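Odorant Binding Protein from Varroa destructor, form P2<1> (Varroa destructor, PDB 7NZA) probably binds and carries small odorant or other semiochemical molecules in a wide open internal cavity. Local coordinates at the interface of chains A and B. Numbering follows the deposited sequence. Chains: chain A/B, Odorant Binding Protein from Varroa destructor, form P2<1>.

The interface of chains A and B. Residues chain A 82, 87, 90-91, 129-130, 133, 137; chain B 7-9.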
ATOM      1  N   TYR A  82     -10.741   7.371  22.030  1.00 15.98           N
ATOM      2  CA  TYR A  82      -9.906   6.255  21.519  1.00 15.41           C
ATOM      3  C   TYR A  82      -9.413   5.424  22.655  1.00 15.14           C
ATOM      4  O   TYR A  82      -8.991   5.945  23.716  1.00 16.56           O
ATOM      5  CB  TYR A  82      -8.729   6.835  20.736  1.00 15.45           C
ATOM      6  CG  TYR A  82      -7.757   5.785  20.240  1.00 15.15           C
ATOM      7  CD1 TYR A  82      -8.043   4.905  19.211  1.00 14.47           C
ATOM      8  CD2 TYR A  82      -6.502   5.742  20.775  1.00 15.08           C
ATOM      9  CE1 TYR A  82      -7.099   3.985  18.763  1.00 14.97           C
ATOM     10  CE2 TYR A  82      -5.577   4.849  20.349  1.00 15.28           C
ATOM     11  CZ  TYR A  82      -5.845   3.964  19.366  1.00 15.10           C
ATOM     12  OH  TYR A  82      -4.870   3.105  18.938  1.00 15.15           O
ATOM     13  N   ALA A  87      -4.643  -0.148  22.763  1.00 15.21           N
ATOM     14  CA  ALA A  87      -3.462  -0.024  21.911  1.00 15.05           C
ATOM     15  C   ALA A  87      -2.208  -0.520  22.642  1.00 15.06           C
ATOM     16  O   ALA A  87      -1.361  -1.213  22.087  1.00 14.81           O
ATOM     17  CB  ALA A  87      -3.313   1.387  21.419  1.00 14.79           C
ATOM     18  N   GLU A  90      -2.262  -4.255  22.910  1.00 17.10           N
ATOM     19  CA  GLU A  90      -1.971  -4.875  21.587  1.00 17.74           C
ATOM     20  C   GLU A  90      -0.480  -4.851  21.344  1.00 17.41           C
ATOM     21  O   GLU A  90       0.098  -5.863  20.834  1.00 19.28           O
ATOM     22  CB  GLU A  90      -2.762  -4.211  20.471  1.00 18.37           C
ATOM     23  CG  GLU A  90      -2.553  -4.792  19.102  1.00 22.19           C
ATOM     24  CD  GLU A  90      -3.003  -3.990  17.899  1.00 25.22           C
ATOM     25  OE1 GLU A  90      -3.149  -2.766  18.000  1.00 25.47           O
ATOM     26  OE2 GLU A  90      -3.055  -4.592  16.812  1.00 35.55           O
ATOM     27  N   ILE A  91       0.238  -3.792  21.734  1.00 17.09           N
ATOM     28  CA  ILE A  91       1.714  -3.759  21.600  1.00 17.33           C
ATOM     29  C   ILE A  91       2.286  -4.890  22.455  1.00 17.77           C
ATOM     30  O   ILE A  91       3.247  -5.558  21.995  1.00 18.50           O
ATOM     31  CB  ILE A  91       2.272  -2.396  22.028  1.00 16.79           C
ATOM     32  CG1 ILE A  91       1.882  -1.291  21.043  1.00 16.52           C
ATOM     33  CG2 ILE A  91       3.766  -2.487  22.191  1.00 18.75           C
ATOM     34  CD1 ILE A  91       2.025   0.119  21.614  1.00 16.45           C
ATOM     35  N   TYR A 129      -1.821  10.575  17.843  1.00 15.34           N
ATOM     36  CA  TYR A 129      -1.229   9.402  18.518  1.00 14.30           C
ATOM     37  C   TYR A 129      -0.671   8.432  17.475  1.00 13.53           C
ATOM     38  O   TYR A 129       0.466   7.970  17.613  1.00 13.73           O
ATOM     39  CB  TYR A 129      -2.283   8.687  19.353  1.00 15.26           C
ATOM     40  CG  TYR A 129      -1.836   7.360  19.875  1.00 14.40           C
ATOM     41  CD1 TYR A 129      -1.009   7.271  20.981  1.00 14.23           C
ATOM     42  CD2 TYR A 129      -2.169   6.185  19.216  1.00 14.50           C
ATOM     43  CE1 TYR A 129      -0.568   6.054  21.446  1.00 13.89           C
ATOM     44  CE2 TYR A 129      -1.749   4.942  19.658  1.00 14.26           C
ATOM     45  CZ  TYR A 129      -0.917   4.884  20.791  1.00 13.84           C
ATOM     46  OH  TYR A 129      -0.481   3.660  21.151  1.00 14.21           O
ATOM     47  N   GLN A 130      -1.429   8.142  16.416  1.00 14.01           N
ATOM     48  CA  GLN A 130      -0.977   7.123  15.432  1.00 14.42           C
ATOM     49  C   GLN A 130       0.238   7.667  14.701  1.00 14.17           C
ATOM     50  O   GLN A 130       1.217   6.924  14.426  1.00 14.75           O
ATOM     51  CB  GLN A 130      -2.075   6.758  14.488  1.00 14.89           C
ATOM     52  CG  GLN A 130      -3.128   5.901  15.122  1.00 15.90           C
ATOM     53  CD  GLN A 130      -4.134   5.355  14.160  1.00 16.02           C
ATOM     54  OE1 GLN A 130      -4.664   6.093  13.321  1.00 19.21           O
ATOM     55  NE2 GLN A 130      -4.429   4.069  14.196  1.00 16.82           N
ATOM     56  N   MET A 133       3.222   7.488  17.076  1.00 14.14           N
ATOM     57  CA  MET A 133       3.711   6.085  17.290  1.00 13.96           C
ATOM     58  C   MET A 133       4.367   5.578  16.002  1.00 14.17           C
ATOM     59  O   MET A 133       5.357   4.857  16.069  1.00 14.99           O
ATOM     60  CB  MET A 133       2.573   5.184  17.721  1.00 13.18           C
ATOM     61  CG  MET A 133       2.161   5.520  19.143  1.00 14.03           C
ATOM     62  SD  MET A 133       3.470   5.282  20.376  1.00 14.68           S
ATOM     63  CE  MET A 133       3.408   3.509  20.641  1.00 15.17           C
ATOM     64  N   ILE A 137       8.016   4.374  16.882  1.00 15.72           N
ATOM     65  CA  ILE A 137       8.255   2.928  16.705  1.00 15.70           C
ATOM     66  C   ILE A 137       9.297   2.751  15.637  1.00 15.90           C
ATOM     67  O   ILE A 137      10.214   1.932  15.721  1.00 16.94           O
ATOM     68  CB  ILE A 137       6.987   2.149  16.447  1.00 15.47           C
ATOM     69  CG1 ILE A 137       6.050   2.153  17.649  1.00 15.97           C
ATOM     70  CG2 ILE A 137       7.364   0.712  16.063  1.00 15.74           C
ATOM     71  CD1 ILE A 137       4.737   1.522  17.362  1.00 16.32           C
TER
ATOM     72  N   SER B   7      -5.283   1.286  16.885  1.00 15.62           N
ATOM     73  CA  SER B   7      -4.016   0.567  16.958  1.00 15.66           C
ATOM     74  C   SER B   7      -2.855   1.512  16.778  1.00 15.22           C
ATOM     75  O   SER B   7      -2.921   2.426  15.927  1.00 15.08           O
ATOM     76  CB  SER B   7      -3.948  -0.497  15.873  1.00 16.72           C
ATOM     77  OG  SER B   7      -2.742  -1.219  15.891  1.00 17.49           O
ATOM     78  N   ALA B   8      -1.743   1.227  17.465  1.00 15.09           N
ATOM     79  CA  ALA B   8      -0.498   1.954  17.199  1.00 14.95           C
ATOM     80  C   ALA B   8       0.145   1.471  15.908  1.00 14.97           C
ATOM     81  O   ALA B   8       1.065   2.118  15.431  1.00 15.46           O
ATOM     82  CB  ALA B   8       0.431   1.760  18.385  1.00 15.04           C
ATOM     83  N   THR B   9      -0.201   0.298  15.397  1.00 14.75           N
ATOM     84  CA  THR B   9       0.443  -0.320  14.238  1.00 16.64           C
ATOM     85  C   THR B   9      -0.605  -0.848  13.232  1.00 16.04           C
ATOM     86  O   THR B   9      -0.583  -2.038  12.868  1.00 18.12           O
ATOM     87  CB  THR B   9       1.410  -1.415  14.671  1.00 17.22           C
ATOM     88  OG1 THR B   9       0.733  -2.462  15.360  1.00 18.11           O
ATOM     89  CG2 THR B   9       2.510  -0.932  15.590  1.00 17.79           C
TER
HETATM   90  O   HOH W   1      -1.459  -1.000  19.219  1.00 16.30           O
HETATM   91  O   HOH W   2       0.535   4.298  13.905  1.00 19.02           O
HETATM   92  O   HOH W   3      -1.346  -4.581  14.724  1.00 30.97           O
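The methyl group of B:Ala8 points into a small, mostly apolar pocket formed by A:Ile91, A:Tyr129 and A:Met133. CD1, the tip of A:Ile91, lies 4.0 Å from B:Ala8 CB, while the CB and CE atoms of A:Met133 border the same methyl. A:Tyr129 meets it through ring atom CE2, 4.1 Å from B:Ala8 CB, with its hydroxyl at the rim, and one ring face is covered by A:Met133 CG. A methyl is short enough to enter such a pocket, and flexible A:Met133, bent at chi2 and chi3, can curl around it. Further along, A:Ile137 CD1 meets B:Thr9 CG2 at 3.8 Å, the side chains crossing at about a right angle.

Around this centre, polar groups grip B:Ser7, the first modelled residue of its chain. Its backbone N donates to A:Tyr82 OH (2.8 Å), a hydroxyl suited to accepting an N-H at the ring edge. A:Gln130, a long amide, reaches B:Ser7 O with NE2 at 2.8 Å, nearly straight (169° at H) and in the carbonyl plane. A:Glu90, its CG anti to the backbone N (chi1 -179°), accepts from B:Ser7 OG through OE1 (2.6 Å), on the syn side but 19° out of the carboxylate plane. One water joins OE1 and A:Ala87 O to B:Ala8 N; another links OE2 to B:Thr9 OG1, so the carboxylate uses both oxygens. B:Ser7 OG also accepts from B:Thr9 N; an alanine in place of A:Glu90 would probably leave this hydroxyl tied within its own chain but without its acceptor across the interface.

The N-terminal segment of chain B thus lies between helices 84-93 and 122-141 of chain A, and its two-fold twin suggests an arm-exchanged dimer, although the structure alone does not show that this pairing is physiological.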